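PDB 2Z5L: tylactone synthase starter module and modules 1 & 2 from Streptomyces fradiae, which carries the ketoreductase domain of the first extension module of the tylosin polyketide synthase, which probably reduces the beta-keto group of the growing chain with NADPH. Local coordinates for residues Ser71-Ser76 with Leu219-Leu224. Numbering follows the deposited sequence.
Sequences SERGAS and LAAAVL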
loop_
_atom_site.group_PDB
_atom_site.type_symbol
_atom_site.label_atom_id
_atom_site.label_comp_id
_atom_site.label_asym_id
_atom_site.label_seq_id
_atom_site.Cartn_x
_atom_site.Cartn_y
_atom_site.Cartn_z
ATOM N N SER A 71 20.466 24.548 5.127
ATOM C CA SER A 71 20.977 25.748 5.784
ATOM C C SER A 71 20.837 26.964 4.877
ATOM O O SER A 71 20.494 28.056 5.336
ATOM C CB SER A 71 22.448 25.567 6.169
ATOM O OG SER A 71 22.592 24.622 7.216
ATOM N N GLU A 72 21.106 26.778 3.590
ATOM C CA GLU A 72 20.984 27.878 2.650
ATOM C C GLU A 72 19.526 28.292 2.516
ATOM O O GLU A 72 19.169 29.034 1.601
ATOM C CB GLU A 72 21.524 27.480 1.279
ATOM C CG GLU A 72 23.005 27.154 1.263
ATOM C CD GLU A 72 23.515 26.904 -0.141
ATOM O OE1 GLU A 72 22.962 26.017 -0.827
ATOM O OE2 GLU A 72 24.466 27.599 -0.558
ATOM N N ARG A 73 18.683 27.810 3.424
ATOM C CA ARG A 73 17.262 28.138 3.400
ATOM C C ARG A 73 16.787 28.606 4.761
ATOM O O ARG A 73 15.586 28.641 5.039
ATOM C CB ARG A 73 16.447 26.927 2.955
ATOM C CG ARG A 73 16.656 26.578 1.503
ATOM C CD ARG A 73 15.926 25.312 1.141
ATOM N NE ARG A 73 15.793 25.188 -0.303
ATOM C CZ ARG A 73 14.960 25.916 -1.037
ATOM N NH1 ARG A 73 14.181 26.820 -0.458
ATOM N NH2 ARG A 73 14.916 25.745 -2.351
ATOM N N GLY A 74 17.747 28.973 5.601
ATOM C CA GLY A 74 17.429 29.440 6.935
ATOM C C GLY A 74 17.124 28.280 7.858
ATOM O O GLY A 74 16.200 28.336 8.670
ATOM N N ALA A 75 17.902 27.212 7.730
ATOM C CA ALA A 75 17.694 26.050 8.573
ATOM C C ALA A 75 18.918 25.772 9.421
ATOM O O ALA A 75 20.050 25.894 8.959
ATOM C CB ALA A 75 17.357 24.841 7.723
ATOM N N SER A 76 18.678 25.422 10.677
ATOM C CA SER A 76 19.751 25.093 11.604
ATOM C C SER A 76 19.760 23.571 11.701
ATOM O O SER A 76 18.945 22.978 12.408
ATOM C CB SER A 76 19.468 25.719 12.968
ATOM O OG SER A 76 20.600 25.617 13.811
ATOM N N LEU A 219 15.722 20.754 -4.852
ATOM C CA LEU A 219 14.274 20.606 -4.989
ATOM C C LEU A 219 13.685 20.022 -3.704
ATOM O O LEU A 219 12.646 20.482 -3.214
ATOM C CB LEU A 219 13.942 19.689 -6.178
ATOM C CG LEU A 219 14.373 20.129 -7.583
ATOM C CD1 LEU A 219 14.082 19.018 -8.589
ATOM C CD2 LEU A 219 13.648 21.398 -7.973
ATOM N N ALA A 220 14.366 19.015 -3.161
ATOM C CA ALA A 220 13.935 18.350 -1.935
ATOM C C ALA A 220 13.676 19.360 -0.827
ATOM O O ALA A 220 12.622 19.357 -0.200
ATOM C CB ALA A 220 14.997 17.352 -1.489
ATOM N N ALA A 221 14.654 20.227 -0.594
ATOM C CA ALA A 221 14.539 21.250 0.433
ATOM C C ALA A 221 13.345 22.145 0.155
ATOM O O ALA A 221 12.656 22.584 1.079
ATOM C CB ALA A 221 15.808 22.084 0.480
ATOM N N ALA A 222 13.107 22.427 -1.121
ATOM C CA ALA A 222 11.987 23.280 -1.503
ATOM C C ALA A 222 10.682 22.668 -1.018
ATOM O O ALA A 222 9.818 23.363 -0.484
ATOM C CB ALA A 222 11.957 23.449 -3.011
ATOM N N VAL A 223 10.547 21.360 -1.207
ATOM C CA VAL A 223 9.346 20.648 -0.786
ATOM C C VAL A 223 9.145 20.815 0.712
ATOM O O VAL A 223 8.029 21.023 1.175
ATOM C CB VAL A 223 9.453 19.143 -1.097
ATOM C CG1 VAL A 223 8.165 18.440 -0.710
ATOM C CG2 VAL A 223 9.761 18.935 -2.565
ATOM N N LEU A 224 10.233 20.717 1.465
ATOM C CA LEU A 224 10.163 20.855 2.912
ATOM C C LEU A 224 9.662 22.236 3.307
ATOM O O LEU A 224 8.852 22.376 4.224
ATOM C CB LEU A 224 11.540 20.609 3.521
ATOM C CG LEU A 224 12.137 19.233 3.217
ATOM C CD1 LEU A 224 13.598 19.215 3.620
ATOM C CD2 LEU A 224 11.355 18.155 3.943
#
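Arg73 reaches across to Ala221 and Ala222, and this one side chain carries all the contact between Ser71-Ser76, the end of helix 60-71 with the loop after it, and the helical turns Leu219-Leu224. The contact is van der Waals packing of its CD and guanidinium face against the two alanines. CG lies anti to the carbonyl carbon (chi1 -69°), and the chain then runs extended to NE, spanning 8.0 Å between Arg73 CA and Ala221 CA. Ala221 CB meets the end of that chain, 3.3 Å from Arg73 CD and 3.2 Å from Arg73 NE. Beyond it, one guanidinium face lies over the helix backbone, with Ala221 C and Ala222 N toward its rim, and Arg73 NH2 comes to 3.8 Å from Ala222 CB. Methyl side chains let the flat group settle close.

Both NE and NH2 have hydrogen-bond partners just beyond the two segments. Glu218, just before Leu219, forms a long, weak ion pair with NE through OE1, which suits a charged arginine here.

Gly74 N donates to Ser71 O (2.9 Å), closing the turn that ends helix 60-71, and Gly74 accommodates its positive phi easily.

Ala221 also packs on Val69 and Leu70, between helices 60-71 and 214-224. On the sheet-facing side, Val223 and Leu224 rest on Trp143 and Ile184 of parallel strands 140-147 and 180-186, consistent with the Rossmann-like N-terminal half of a ketoreductase, about 29 Å from the chain centre.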